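Local coordinates for fatty acid/retinol binding protein protein 7, isoform A, confirmed BY transcript evidence (Caenorhabditis elegans, PDB 2W9Y) that probably binds fatty acids such as oleic acid, and perhaps retinoids, as a secreted, mainly helical lipid carrier of nematodes, at residues G1-A6 with S101-K106; A29-V34 with K57-L62; E50-V55 with R65-L70; G79-A84 with S125-A130; V85-K90 with Q118-L123. One frame throughout, in Å; residues are numbered along the deposited sequence. Where two conformers were deposited one is given.

Contact 1. Residues G1-A6 with S101-K106; sequences GAMSVA and SLTVGK. With SO4 (sulfate ion), chain B.
With CG anti to its backbone N (chi1 -175°), Leu102 stretches out from the last turn of helix 82-104, while Met3, bent at chi2 (-73°) and chi3 (-61°), curls its thioether so that the methyl end meets the same turn. The branch of Leu102 is applied mainly to the backbone of the N-terminal loop: its CG lies 3.4 Å from Met3 O, and its CD2 lies 3.8 Å from Val5 CA. Val5 crosses Leu102 at about a right angle, Val5 CG2 to Leu102 CD2 at 4.1 Å. Met3 CE approaches Thr103 OG1 to 3.2 Å, a packing contact with a hydroxyl whose hydrogen bond goes to Leu99 O. An alanine at Leu102 would lose the whole branched end and would probably loosen the loop's hold on the helix. Three residues on, Gly105, with positive phi, closes the helix in a Schellman motif. At the chain start, Gly1 N makes a weak hydrogen bond of 3.1 Å to O1 of a sulfate ion, probably from the crystallisation liquor. The loop also reaches two other helices, Met3 touching Lys32 of helix 32-39 and Val5 touching Leu21 and Ser24 of helix 18-26.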
# COMPACT_ATOMS: atom_id res chain seq x y z
N GLY A 1 -16.07 5.35 4.62
CA GLY A 1 -16.66 6.08 3.45
C GLY A 1 -16.66 5.14 2.23
O GLY A 1 -16.93 3.93 2.39
N ALA A 2 -16.39 5.68 1.03
CA ALA A 2 -16.50 4.83 -0.16
C ALA A 2 -15.59 3.58 -0.10
O ALA A 2 -15.99 2.47 -0.55
CB ALA A 2 -16.21 5.62 -1.39
N MET A 3 -14.36 3.74 0.39
CA MET A 3 -13.42 2.62 0.34
C MET A 3 -13.58 1.44 1.30
O MET A 3 -13.21 0.31 0.95
CB MET A 3 -11.99 3.14 0.35
CG MET A 3 -11.66 3.83 -0.96
SD MET A 3 -11.46 2.62 -2.33
CE MET A 3 -10.08 1.65 -1.70
N SER A 4 -14.12 1.65 2.49
CA SER A 4 -14.26 0.58 3.48
C SER A 4 -12.89 0.04 3.99
O SER A 4 -12.76 -1.15 4.27
CB SER A 4 -15.10 -0.62 2.97
OG SER A 4 -16.39 -0.29 2.45
N VAL A 5 -11.89 0.90 4.15
CA VAL A 5 -10.59 0.46 4.78
C VAL A 5 -10.74 -0.21 6.14
O VAL A 5 -10.00 -1.12 6.49
CB VAL A 5 -9.65 1.68 4.98
CG1 VAL A 5 -8.51 1.31 5.94
CG2 VAL A 5 -9.07 2.10 3.58
N ALA A 6 -11.71 0.22 6.92
CA ALA A 6 -11.90 -0.33 8.24
C ALA A 6 -12.32 -1.79 8.23
O ALA A 6 -12.15 -2.50 9.24
CB ALA A 6 -12.94 0.49 8.99
N SER A 101 -7.67 -4.92 -4.39
CA SER A 101 -8.78 -5.89 -4.20
C SER A 101 -9.94 -5.19 -3.52
O SER A 101 -11.11 -5.44 -3.88
CB SER A 101 -8.27 -7.05 -3.34
OG SER A 101 -7.29 -7.76 -4.11
N LEU A 102 -9.63 -4.33 -2.54
CA LEU A 102 -10.63 -3.61 -1.80
C LEU A 102 -11.40 -2.75 -2.80
O LEU A 102 -12.65 -2.68 -2.76
CB LEU A 102 -9.98 -2.80 -0.63
CG LEU A 102 -10.96 -2.09 0.31
CD1 LEU A 102 -11.98 -3.03 0.97
CD2 LEU A 102 -10.19 -1.17 1.33
N THR A 103 -10.68 -2.13 -3.72
CA THR A 103 -11.32 -1.22 -4.68
C THR A 103 -12.25 -1.98 -5.64
O THR A 103 -13.36 -1.52 -5.93
CB THR A 103 -10.25 -0.44 -5.49
OG1 THR A 103 -9.50 0.38 -4.57
CG2 THR A 103 -10.95 0.40 -6.59
N VAL A 104 -11.81 -3.14 -6.13
CA VAL A 104 -12.56 -3.86 -7.13
C VAL A 104 -13.56 -4.87 -6.57
O VAL A 104 -14.23 -5.54 -7.35
CB VAL A 104 -11.65 -4.52 -8.15
CG1 VAL A 104 -10.72 -3.50 -8.79
CG2 VAL A 104 -10.87 -5.60 -7.51
N GLY A 105 -13.63 -5.00 -5.26
CA GLY A 105 -14.49 -5.99 -4.61
C GLY A 105 -14.09 -7.44 -4.67
O GLY A 105 -14.96 -8.31 -4.70
N LYS A 106 -12.79 -7.74 -4.65
CA LYS A 106 -12.28 -9.11 -4.49
C LYS A 106 -12.01 -9.39 -3.01
O LYS A 106 -11.73 -8.45 -2.26
CB LYS A 106 -10.95 -9.24 -5.21
CG LYS A 106 -10.97 -8.80 -6.66
CD LYS A 106 -11.81 -9.70 -7.54
CE LYS A 106 -11.76 -9.20 -9.02
NZ LYS A 106 -13.15 -9.15 -9.63
S SO4 B . -16.47 2.53 6.71
O1 SO4 B . -16.72 2.36 5.30
O2 SO4 B . -15.73 3.77 6.92
O3 SO4 B . -17.74 2.53 7.44
O4 SO4 B . -15.61 1.40 7.09

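Contact 2. Residues A29-V34 with K57-L62; sequences ADEKPV and KKHPEL
The backbones come closest at two points, with Val34 CA 7.1 Å from Lys58 CA and Glu31 CA 7.2 Å from Leu62 CA, where the chain turns from helix 51-58 into helix 60-75. Val34, CG1 anti to its backbone N, slides past Leu62 in the opposite direction, its CB 3.8 Å from Leu62 CD2, and sets CG1 3.9 Å from Lys58 CB. Glu31 crosses Leu62 obliquely, its carboxylate end near CD1, while Leu62 CD2 sits 3.6 Å from Glu31 O. His59 is the N-cap of helix 60-75: its ND1 accepts from Leu62 N at 2.9 Å, the N-H pointing well at it (159°) though 27° out of the ring plane. A nitrogen used in this way implies that the ring is probably uncharged, despite the nearby carboxylates of Glu31 and of Asp30, whose OD1 is hydrogen-bonded to Thr28 OG1. The Glu31 carboxylate stands nearly perpendicular to the imidazole, and one water joins them, donating to Glu31 OE2 at 2.6 Å and lying 3.2 Å from His59 NE2. Glu31 OE2 also forms a salt bridge with Arg65. An alanine at Glu31 would remove the carboxylate and would probably weaken the tie between the two helix starts.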
# COMPACT_ATOMS: atom_id res chain seq x y z
N ALA A 29 -17.22 9.39 -3.31
CA ALA A 29 -18.07 8.36 -3.86
C ALA A 29 -17.94 8.37 -5.37
O ALA A 29 -18.07 7.29 -6.01
CB ALA A 29 -19.56 8.61 -3.47
N ASP A 30 -17.69 9.55 -5.95
CA ASP A 30 -17.55 9.57 -7.44
C ASP A 30 -16.14 9.15 -7.92
O ASP A 30 -15.98 8.74 -9.09
CB ASP A 30 -17.93 10.91 -8.05
CG ASP A 30 -16.99 12.01 -7.65
OD1 ASP A 30 -16.95 12.32 -6.46
OD2 ASP A 30 -16.24 12.55 -8.50
N GLU A 31 -15.16 9.21 -7.02
CA GLU A 31 -13.78 8.77 -7.33
C GLU A 31 -13.55 7.26 -7.33
O GLU A 31 -12.79 6.73 -8.16
CB GLU A 31 -12.80 9.43 -6.37
CG GLU A 31 -12.58 10.94 -6.72
CD GLU A 31 -11.91 11.67 -5.59
OE1 GLU A 31 -11.63 11.06 -4.54
OE2 GLU A 31 -11.61 12.88 -5.73
N LYS A 32 -14.21 6.57 -6.40
CA LYS A 32 -14.02 5.13 -6.31
C LYS A 32 -14.29 4.41 -7.64
O LYS A 32 -13.52 3.55 -8.04
CB LYS A 32 -14.84 4.55 -5.16
CG LYS A 32 -14.51 3.10 -4.93
CD LYS A 32 -15.27 2.52 -3.76
CE LYS A 32 -15.08 1.02 -3.66
NZ LYS A 32 -16.05 0.48 -2.66
N PRO A 33 -15.38 4.76 -8.35
CA PRO A 33 -15.64 4.02 -9.58
C PRO A 33 -14.56 4.27 -10.65
O PRO A 33 -14.40 3.44 -11.53
CB PRO A 33 -17.00 4.56 -10.08
CG PRO A 33 -17.63 5.15 -8.91
CD PRO A 33 -16.54 5.53 -7.88
N VAL A 34 -13.88 5.42 -10.58
CA VAL A 34 -12.73 5.66 -11.49
C VAL A 34 -11.65 4.63 -11.18
O VAL A 34 -11.13 3.98 -12.08
CB VAL A 34 -12.13 7.08 -11.34
CG1 VAL A 34 -10.84 7.26 -12.23
CG2 VAL A 34 -13.16 8.17 -11.66
N LYS A 57 -5.68 10.12 -16.71
CA LYS A 57 -6.39 10.28 -17.98
C LYS A 57 -7.89 10.50 -17.71
O LYS A 57 -8.56 11.29 -18.37
CB LYS A 57 -6.20 9.00 -18.82
CG LYS A 57 -7.27 8.74 -19.92
CD LYS A 57 -6.70 7.87 -21.07
CE LYS A 57 -7.60 7.88 -22.32
NZ LYS A 57 -6.83 7.72 -23.60
N LYS A 58 -8.39 9.77 -16.73
CA LYS A 58 -9.80 9.82 -16.37
C LYS A 58 -10.17 10.88 -15.34
O LYS A 58 -11.26 11.41 -15.40
CB LYS A 58 -10.24 8.45 -15.92
CG LYS A 58 -10.50 7.51 -17.09
CD LYS A 58 -10.28 6.08 -16.73
CE LYS A 58 -11.24 5.13 -17.51
NZ LYS A 58 -11.74 5.67 -18.84
N HIS A 59 -9.23 11.22 -14.46
CA HIS A 59 -9.44 12.09 -13.31
C HIS A 59 -8.06 12.61 -12.83
O HIS A 59 -7.34 11.93 -12.05
CB HIS A 59 -10.07 11.29 -12.18
CG HIS A 59 -10.70 12.14 -11.14
ND1 HIS A 59 -9.97 13.01 -10.34
CD2 HIS A 59 -11.99 12.30 -10.77
CE1 HIS A 59 -10.78 13.65 -9.52
NE2 HIS A 59 -12.02 13.23 -9.75
N PRO A 60 -7.65 13.79 -13.32
CA PRO A 60 -6.31 14.31 -13.08
C PRO A 60 -6.01 14.37 -11.62
O PRO A 60 -4.92 13.96 -11.21
CB PRO A 60 -6.38 15.71 -13.67
CG PRO A 60 -7.19 15.45 -14.92
CD PRO A 60 -8.27 14.44 -14.50
N GLU A 61 -6.96 14.89 -10.85
CA GLU A 61 -6.70 15.14 -9.43
C GLU A 61 -6.55 13.88 -8.64
O GLU A 61 -5.72 13.80 -7.74
CB GLU A 61 -7.87 15.94 -8.83
CG GLU A 61 -7.91 17.35 -9.35
CD GLU A 61 -6.89 18.16 -8.65
OE1 GLU A 61 -6.28 17.58 -7.71
OE2 GLU A 61 -6.70 19.35 -9.00
N LEU A 62 -7.38 12.88 -8.96
CA LEU A 62 -7.19 11.58 -8.38
C LEU A 62 -5.80 11.01 -8.70
O LEU A 62 -5.14 10.43 -7.81
CB LEU A 62 -8.29 10.62 -8.89
CG LEU A 62 -8.48 9.31 -8.18
CD1 LEU A 62 -8.62 9.59 -6.67
CD2 LEU A 62 -9.69 8.54 -8.79
O HOH W 1 -13.02 14.60 -7.08

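Contact 3. Residues E50-V55 with R65-L70; sequences EMIDEV and RLATVL
Ile52 is the hub of this contact, which packs the two arms of an antiparallel helical hairpin: the axes of the short segments 51-55 and 65-70 run at 168° and approach to 9.7 Å. Its side chain is extended (chi2 171°), with CG1 anti to the carbonyl carbon, so that CD1 is carried right onto the facing helix. There CD1 rests 3.5 Å from Ala67 CA, where the small side chain lets the methyl come down on the backbone, and 3.8 Å from Ala67 CB. One turn further along, Ile52 CD1 and Leu70 CD2 meet tip to tip at 3.7 Å. Closer to its own backbone, Ile52 CG1 passes obliquely by Leu66 CG at 4.2 Å. Leu66, with CG anti to its backbone N, reaches across to the neighbouring turn, where its CD2 lies 4.0 Å from Val55 CG2 and 4.3 Å from Met51 CB. All the side-chain contacts across the interface are apolar.

Further out, Val55 also packs on Leu35 and Val38, and Met51 on Phe39, so that helix 32-39 backs the first arm. Phe23 of helix 18-26 touches Leu66 and Val69 on the second arm, and both Leu66 and Leu70 touch Cys48 in the loop before the hairpin. The second arm is also pinned to helix 18-26 at its polar margin, where Arg65 NH1 makes a hydrogen bond with Ser26 OG.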
# COMPACT_ATOMS: atom_id res chain seq x y z
N GLU A 50 2.24 2.25 -13.03
CA GLU A 50 1.56 2.48 -14.30
C GLU A 50 0.06 2.81 -14.16
O GLU A 50 -0.61 3.24 -15.11
CB GLU A 50 1.77 1.27 -15.23
CG GLU A 50 1.24 1.45 -16.65
CD GLU A 50 1.54 0.26 -17.54
OE1 GLU A 50 2.72 0.08 -17.90
OE2 GLU A 50 0.59 -0.50 -17.86
N MET A 51 -0.48 2.61 -12.97
CA MET A 51 -1.88 2.91 -12.79
C MET A 51 -2.06 4.42 -12.92
O MET A 51 -3.10 4.90 -13.36
CB MET A 51 -2.36 2.41 -11.42
CG MET A 51 -2.19 0.92 -11.18
SD MET A 51 -3.24 -0.11 -12.25
CE MET A 51 -2.82 -1.78 -11.70
N ILE A 52 -1.02 5.17 -12.55
CA ILE A 52 -1.10 6.62 -12.47
C ILE A 52 -1.51 7.28 -13.80
O ILE A 52 -2.38 8.13 -13.84
CB ILE A 52 0.21 7.20 -12.01
CG1 ILE A 52 0.36 6.95 -10.51
CG2 ILE A 52 0.27 8.70 -12.31
CD1 ILE A 52 1.73 7.29 -10.03
N ASP A 53 -0.87 6.85 -14.88
CA ASP A 53 -1.20 7.33 -16.20
C ASP A 53 -2.66 7.09 -16.54
O ASP A 53 -3.38 8.00 -16.90
CB ASP A 53 -0.30 6.61 -17.17
CG ASP A 53 1.01 6.18 -16.50
OD1 ASP A 53 2.05 6.70 -16.92
OD2 ASP A 53 1.01 5.35 -15.53
N GLU A 54 -3.13 5.86 -16.41
CA GLU A 54 -4.51 5.54 -16.73
C GLU A 54 -5.55 6.26 -15.83
O GLU A 54 -6.58 6.78 -16.32
CB GLU A 54 -4.72 4.04 -16.60
CG GLU A 54 -4.00 3.24 -17.70
CD GLU A 54 -3.91 1.76 -17.34
OE1 GLU A 54 -4.74 1.30 -16.54
OE2 GLU A 54 -3.01 1.06 -17.87
N VAL A 55 -5.28 6.28 -14.53
CA VAL A 55 -6.17 7.00 -13.65
C VAL A 55 -6.24 8.48 -14.00
O VAL A 55 -7.33 9.09 -13.97
CB VAL A 55 -5.75 6.86 -12.14
CG1 VAL A 55 -6.60 7.77 -11.25
CG2 VAL A 55 -5.79 5.37 -11.61
N ARG A 65 -3.08 12.63 -6.64
CA ARG A 65 -3.07 12.05 -5.27
C ARG A 65 -2.45 10.62 -5.22
O ARG A 65 -1.65 10.30 -4.31
CB ARG A 65 -4.49 12.08 -4.66
CG ARG A 65 -5.00 13.44 -4.15
CD ARG A 65 -6.31 13.11 -3.36
NE ARG A 65 -7.37 13.39 -4.26
CZ ARG A 65 -8.55 12.82 -4.31
NH1 ARG A 65 -8.94 11.83 -3.50
NH2 ARG A 65 -9.36 13.30 -5.22
N LEU A 66 -2.75 9.79 -6.22
CA LEU A 66 -2.11 8.48 -6.30
C LEU A 66 -0.56 8.63 -6.47
O LEU A 66 0.19 7.97 -5.82
CB LEU A 66 -2.76 7.72 -7.47
CG LEU A 66 -2.38 6.24 -7.47
CD1 LEU A 66 -2.53 5.59 -6.10
CD2 LEU A 66 -3.24 5.52 -8.55
N ALA A 67 -0.10 9.50 -7.37
CA ALA A 67 1.34 9.76 -7.55
C ALA A 67 2.01 10.20 -6.25
O ALA A 67 3.18 9.87 -6.00
CB ALA A 67 1.58 10.84 -8.59
N THR A 68 1.28 10.95 -5.44
CA THR A 68 1.82 11.41 -4.14
C THR A 68 2.03 10.24 -3.18
O THR A 68 3.02 10.20 -2.41
CB THR A 68 0.85 12.53 -3.52
OG1 THR A 68 1.06 13.75 -4.26
CG2 THR A 68 1.20 12.81 -2.08
N VAL A 69 1.15 9.23 -3.24
CA VAL A 69 1.33 8.05 -2.42
C VAL A 69 2.65 7.37 -2.85
O VAL A 69 3.50 7.06 -2.02
CB VAL A 69 0.20 7.05 -2.61
CG1 VAL A 69 0.44 5.82 -1.80
CG2 VAL A 69 -1.15 7.65 -2.13
N LEU A 70 2.86 7.19 -4.14
CA LEU A 70 4.05 6.47 -4.60
C LEU A 70 5.32 7.24 -4.29
O LEU A 70 6.34 6.68 -3.92
CB LEU A 70 3.91 6.19 -6.09
CG LEU A 70 3.07 4.91 -6.45
CD1 LEU A 70 1.67 4.94 -5.88
CD2 LEU A 70 2.99 4.54 -7.97

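Contact 4. Residues G79-A84 with S125-A130; sequences GLSPAA and SEDQAA
Polar bonds centre on Ser81 and Asp127. Ser81 OG, held between the backbone N and the carbonyl carbon (chi1 76°), gives a hydrogen bond of 2.7 Å to Asp127 OD1, which it meets from above the carboxylate plane, 39° out of it. A water adds a second link, accepting from Ser81 N at 3.0 Å and donating to Asp127 OD1 at 2.8 Å. Asp127 OD1 is thus gripped by two donors, which would hold the carboxylate beside the start of helix 82-104.

Ser81 is the N-cap residue of helix 82-104, its OG accepting from Ala84 N at 3.1 Å with an N-H...acceptor angle of 163°. Acting as acceptor in its own first turn and as donor to the facing helix, the hydroxyl couples the cap to helix 125-134. The negative charge of Asp127 so near the amino end of helix 82-104 is likely to be stabilised by the helix dipole. Asp127 is itself in the opening turn of helix 125-134, where its backbone N bonds to Ser124 OG.

Van der Waals contacts flank the polar bonds. Ala83 CB lies 3.7 Å from Asp127 OD2, and Ala84 CB lies 3.8 Å from Asp127 OD1, two small methyls against which the carboxylate rests. Apart from the polar group, Leu80 CD2 comes within 3.8 Å of Ala130 CB, and the same side chain touches Leu131 and Asn134 of helix 125-134.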
# COMPACT_ATOMS: atom_id res chain seq x y z
N GLY A 79 18.53 4.14 2.27
CA GLY A 79 19.53 3.72 3.25
C GLY A 79 19.47 2.32 3.80
O GLY A 79 20.42 1.89 4.52
N LEU A 80 18.40 1.59 3.43
CA LEU A 80 18.21 0.21 3.86
C LEU A 80 19.19 -0.76 3.21
O LEU A 80 19.61 -0.52 2.08
CB LEU A 80 16.77 -0.26 3.61
CG LEU A 80 15.60 0.45 4.33
CD1 LEU A 80 14.23 -0.15 3.91
CD2 LEU A 80 15.79 0.34 5.86
N SER A 81 19.51 -1.85 3.93
CA SER A 81 20.36 -2.94 3.45
C SER A 81 19.58 -3.75 2.41
O SER A 81 18.36 -3.65 2.35
CB SER A 81 20.61 -3.87 4.62
OG SER A 81 19.43 -4.70 4.88
N PRO A 82 20.26 -4.59 1.61
CA PRO A 82 19.63 -5.38 0.56
C PRO A 82 18.52 -6.22 1.11
O PRO A 82 17.46 -6.29 0.46
CB PRO A 82 20.78 -6.25 0.02
CG PRO A 82 21.98 -5.33 0.22
CD PRO A 82 21.72 -4.52 1.45
N ALA A 83 18.70 -6.80 2.30
CA ALA A 83 17.68 -7.68 2.90
C ALA A 83 16.46 -6.90 3.34
O ALA A 83 15.31 -7.35 3.17
CB ALA A 83 18.24 -8.45 4.12
N ALA A 84 16.71 -5.74 3.94
CA ALA A 84 15.60 -4.93 4.43
C ALA A 84 14.81 -4.36 3.28
O ALA A 84 13.56 -4.22 3.41
CB ALA A 84 16.15 -3.83 5.35
N SER A 125 18.61 -7.77 14.11
CA SER A 125 18.15 -6.67 14.93
C SER A 125 18.40 -5.37 14.22
O SER A 125 17.64 -4.40 14.43
CB SER A 125 18.89 -6.59 16.27
OG SER A 125 18.52 -7.68 17.07
N GLU A 126 19.51 -5.28 13.50
CA GLU A 126 19.87 -4.03 12.84
C GLU A 126 18.88 -3.70 11.70
O GLU A 126 18.50 -2.54 11.51
CB GLU A 126 21.30 -4.09 12.27
CG GLU A 126 21.65 -2.77 11.66
CD GLU A 126 23.03 -2.75 11.05
OE1 GLU A 126 23.82 -3.70 11.35
OE2 GLU A 126 23.34 -1.80 10.27
N ASP A 127 18.44 -4.73 10.96
CA ASP A 127 17.47 -4.51 9.89
C ASP A 127 16.06 -4.17 10.44
O ASP A 127 15.33 -3.39 9.83
CB ASP A 127 17.33 -5.72 8.96
CG ASP A 127 18.44 -5.78 7.91
OD1 ASP A 127 19.06 -4.74 7.56
OD2 ASP A 127 18.72 -6.87 7.41
N GLN A 128 15.71 -4.74 11.58
CA GLN A 128 14.37 -4.49 12.18
C GLN A 128 14.42 -3.04 12.63
O GLN A 128 13.47 -2.33 12.45
CB GLN A 128 14.16 -5.37 13.40
CG GLN A 128 13.93 -6.90 13.06
CD GLN A 128 13.81 -7.76 14.28
OE1 GLN A 128 14.36 -7.40 15.35
NE2 GLN A 128 13.13 -8.90 14.17
N ALA A 129 15.53 -2.61 13.24
CA ALA A 129 15.60 -1.24 13.78
C ALA A 129 15.57 -0.23 12.60
O ALA A 129 14.94 0.83 12.66
CB ALA A 129 16.84 -1.03 14.61
N ALA A 130 16.24 -0.57 11.51
CA ALA A 130 16.28 0.34 10.35
C ALA A 130 14.89 0.51 9.69
O ALA A 130 14.52 1.63 9.19
CB ALA A 130 17.28 -0.15 9.33
O HOH W 2 18.62 -2.06 6.79

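Contact 5. Residues V85-K90 with Q118-L123; sequences VEYAKK and QEFQSL
Tyr87 leaves helix 82-104 with CG anti to its backbone N (chi1 -179°), and its ring enters the packing between that helix and the C-terminal end of helix 111-121, part of this all-helical fold. CB leads to CG, which lies 3.9 Å from Leu123 CD1. That methyl sits over one ring face in a CH-pi contact, 4.3 Å from the Tyr87 centroid and 23° off the normal. At the ring edge Tyr87 CE1 meets Glu119 CB at 3.9 Å, near the ring plane. Tyr87 CE2 lies near the plane of the Phe120 ring, at its edge, 4.0 Å from Phe120 CD1; the ring pair as a whole is oblique, with planes at 56°. CZ and OH both lie against Phe120 CB, Tyr87 OH at 3.5 Å, and OH is hydrogen-bonded to Leu116 O. The buried hydroxyl is thereby satisfied by the backbone of the helix against which the ring packs. Phe120 also stacks on Phe140, and Leu131 of helix 125-134 touches Tyr87, Phe120 and Leu123. At the exposed margin Lys90, bent at chi3, crosses Glu119 at about a right angle in a salt bridge whose modelled length, too short to be literal and probably reflecting Glu119's two conformers, is 2.2 Å from Lys90 NZ to Glu119 OE2.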
# COMPACT_ATOMS: atom_id res chain seq x y z
N VAL A 85 15.49 -3.98 2.19
CA VAL A 85 14.83 -3.48 0.98
C VAL A 85 13.99 -4.59 0.34
O VAL A 85 12.83 -4.34 -0.07
CB VAL A 85 15.82 -2.93 -0.04
CG1 VAL A 85 15.15 -2.76 -1.44
CG2 VAL A 85 16.51 -1.62 0.47
N GLU A 86 14.55 -5.80 0.23
CA GLU A 86 13.75 -6.97 -0.26
C GLU A 86 12.44 -7.15 0.55
O GLU A 86 11.33 -7.43 0.01
CB GLU A 86 14.58 -8.23 -0.14
CG GLU A 86 13.82 -9.53 -0.29
CD GLU A 86 14.77 -10.77 -0.34
OE1 GLU A 86 15.38 -11.13 0.70
OE2 GLU A 86 14.90 -11.37 -1.42
N TYR A 87 12.58 -7.04 1.87
CA TYR A 87 11.43 -7.12 2.76
C TYR A 87 10.43 -6.00 2.51
O TYR A 87 9.21 -6.24 2.39
CB TYR A 87 11.92 -7.09 4.24
CG TYR A 87 10.73 -7.20 5.21
CD1 TYR A 87 10.12 -8.44 5.50
CD2 TYR A 87 10.15 -6.04 5.79
CE1 TYR A 87 8.95 -8.50 6.33
CE2 TYR A 87 9.02 -6.10 6.58
CZ TYR A 87 8.45 -7.36 6.86
OH TYR A 87 7.33 -7.37 7.65
N ALA A 88 10.92 -4.77 2.48
CA ALA A 88 10.01 -3.63 2.26
C ALA A 88 9.22 -3.67 0.93
O ALA A 88 8.06 -3.30 0.91
CB ALA A 88 10.77 -2.33 2.34
N LYS A 89 9.85 -4.11 -0.16
CA LYS A 89 9.15 -4.31 -1.45
C LYS A 89 8.07 -5.39 -1.36
O LYS A 89 7.04 -5.25 -1.97
CB LYS A 89 10.14 -4.70 -2.55
CG LYS A 89 11.04 -3.53 -2.84
CD LYS A 89 12.10 -3.88 -3.86
CE LYS A 89 12.78 -2.64 -4.37
NZ LYS A 89 13.83 -3.05 -5.35
N LYS A 90 8.32 -6.43 -0.59
CA LYS A 90 7.24 -7.43 -0.32
C LYS A 90 6.10 -6.82 0.50
O LYS A 90 4.92 -7.15 0.24
CB LYS A 90 7.78 -8.63 0.43
CG LYS A 90 8.62 -9.58 -0.46
CD LYS A 90 9.69 -10.34 0.39
CE LYS A 90 9.20 -11.66 0.94
NZ LYS A 90 10.24 -12.26 1.91
N GLN A 118 5.86 -12.88 10.23
CA GLN A 118 6.82 -13.97 10.55
C GLN A 118 8.23 -13.59 10.03
O GLN A 118 9.26 -13.73 10.73
CB GLN A 118 6.31 -15.28 9.95
CG GLN A 118 7.03 -16.55 10.45
CD GLN A 118 8.19 -16.96 9.51
OE1 GLN A 118 8.61 -16.21 8.60
NE2 GLN A 118 8.70 -18.15 9.73
N GLU A 119 8.28 -13.04 8.82
CA GLU A 119 9.55 -12.74 8.18
C GLU A 119 10.27 -11.64 8.90
O GLU A 119 11.53 -11.62 8.97
CB GLU A 119 9.31 -12.34 6.73
CG GLU A 119 8.91 -13.52 5.83
CD GLU A 119 8.41 -13.08 4.46
OE1 GLU A 119 7.29 -12.50 4.38
OE2 GLU A 119 9.11 -13.31 3.46
N PHE A 120 9.50 -10.69 9.43
CA PHE A 120 10.11 -9.51 10.08
C PHE A 120 10.87 -10.02 11.29
O PHE A 120 11.98 -9.55 11.65
CB PHE A 120 9.02 -8.53 10.51
CG PHE A 120 9.56 -7.32 11.20
CD1 PHE A 120 10.10 -6.30 10.45
CD2 PHE A 120 9.63 -7.28 12.59
CE1 PHE A 120 10.64 -5.12 11.08
CE2 PHE A 120 10.18 -6.16 13.25
CZ PHE A 120 10.70 -5.08 12.49
N GLN A 121 10.26 -11.00 11.92
CA GLN A 121 10.79 -11.55 13.14
C GLN A 121 12.12 -12.24 12.93
O GLN A 121 12.89 -12.32 13.84
CB GLN A 121 9.86 -12.60 13.74
CG GLN A 121 8.48 -12.14 14.11
CD GLN A 121 8.45 -11.01 15.05
OE1 GLN A 121 9.23 -10.94 16.03
NE2 GLN A 121 7.55 -10.10 14.79
N SER A 122 12.40 -12.74 11.74
CA SER A 122 13.69 -13.43 11.52
C SER A 122 14.80 -12.53 10.90
O SER A 122 15.91 -13.01 10.56
CB SER A 122 13.44 -14.67 10.67
OG SER A 122 12.88 -14.25 9.46
N LEU A 123 14.50 -11.24 10.76
CA LEU A 123 15.52 -10.28 10.28
C LEU A 123 16.47 -9.94 11.42
O LEU A 123 16.10 -10.06 12.61
CB LEU A 123 14.82 -8.98 9.78
CG LEU A 123 13.92 -9.09 8.54
CD1 LEU A 123 13.21 -7.79 8.22
CD2 LEU A 123 14.74 -9.49 7.27

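From the N terminus, contact 1 closes the widest loop of the five, tying residues 1-6 to the end of helix 82-104. Within it lie contacts 2 and 3, whose segments alternate along the chain: contact 2 ties the start of helix 32-39 to the hairpin turn, and contact 3 joins the hairpin arms. They touch through Glu31 and Arg65, and contact 2 reaches contact 1 through Lys32 and Ala2. Contact 4 then begins within the loop of contact 1 and ends beyond it, so the two cross, as do contacts 1 and 5. Contact 5 lies within the loop of contact 4. Contact 4 fastens helix 82-104 to helix 125-134 and contact 5 to helix 111-121, across the chain's centre from contact 1.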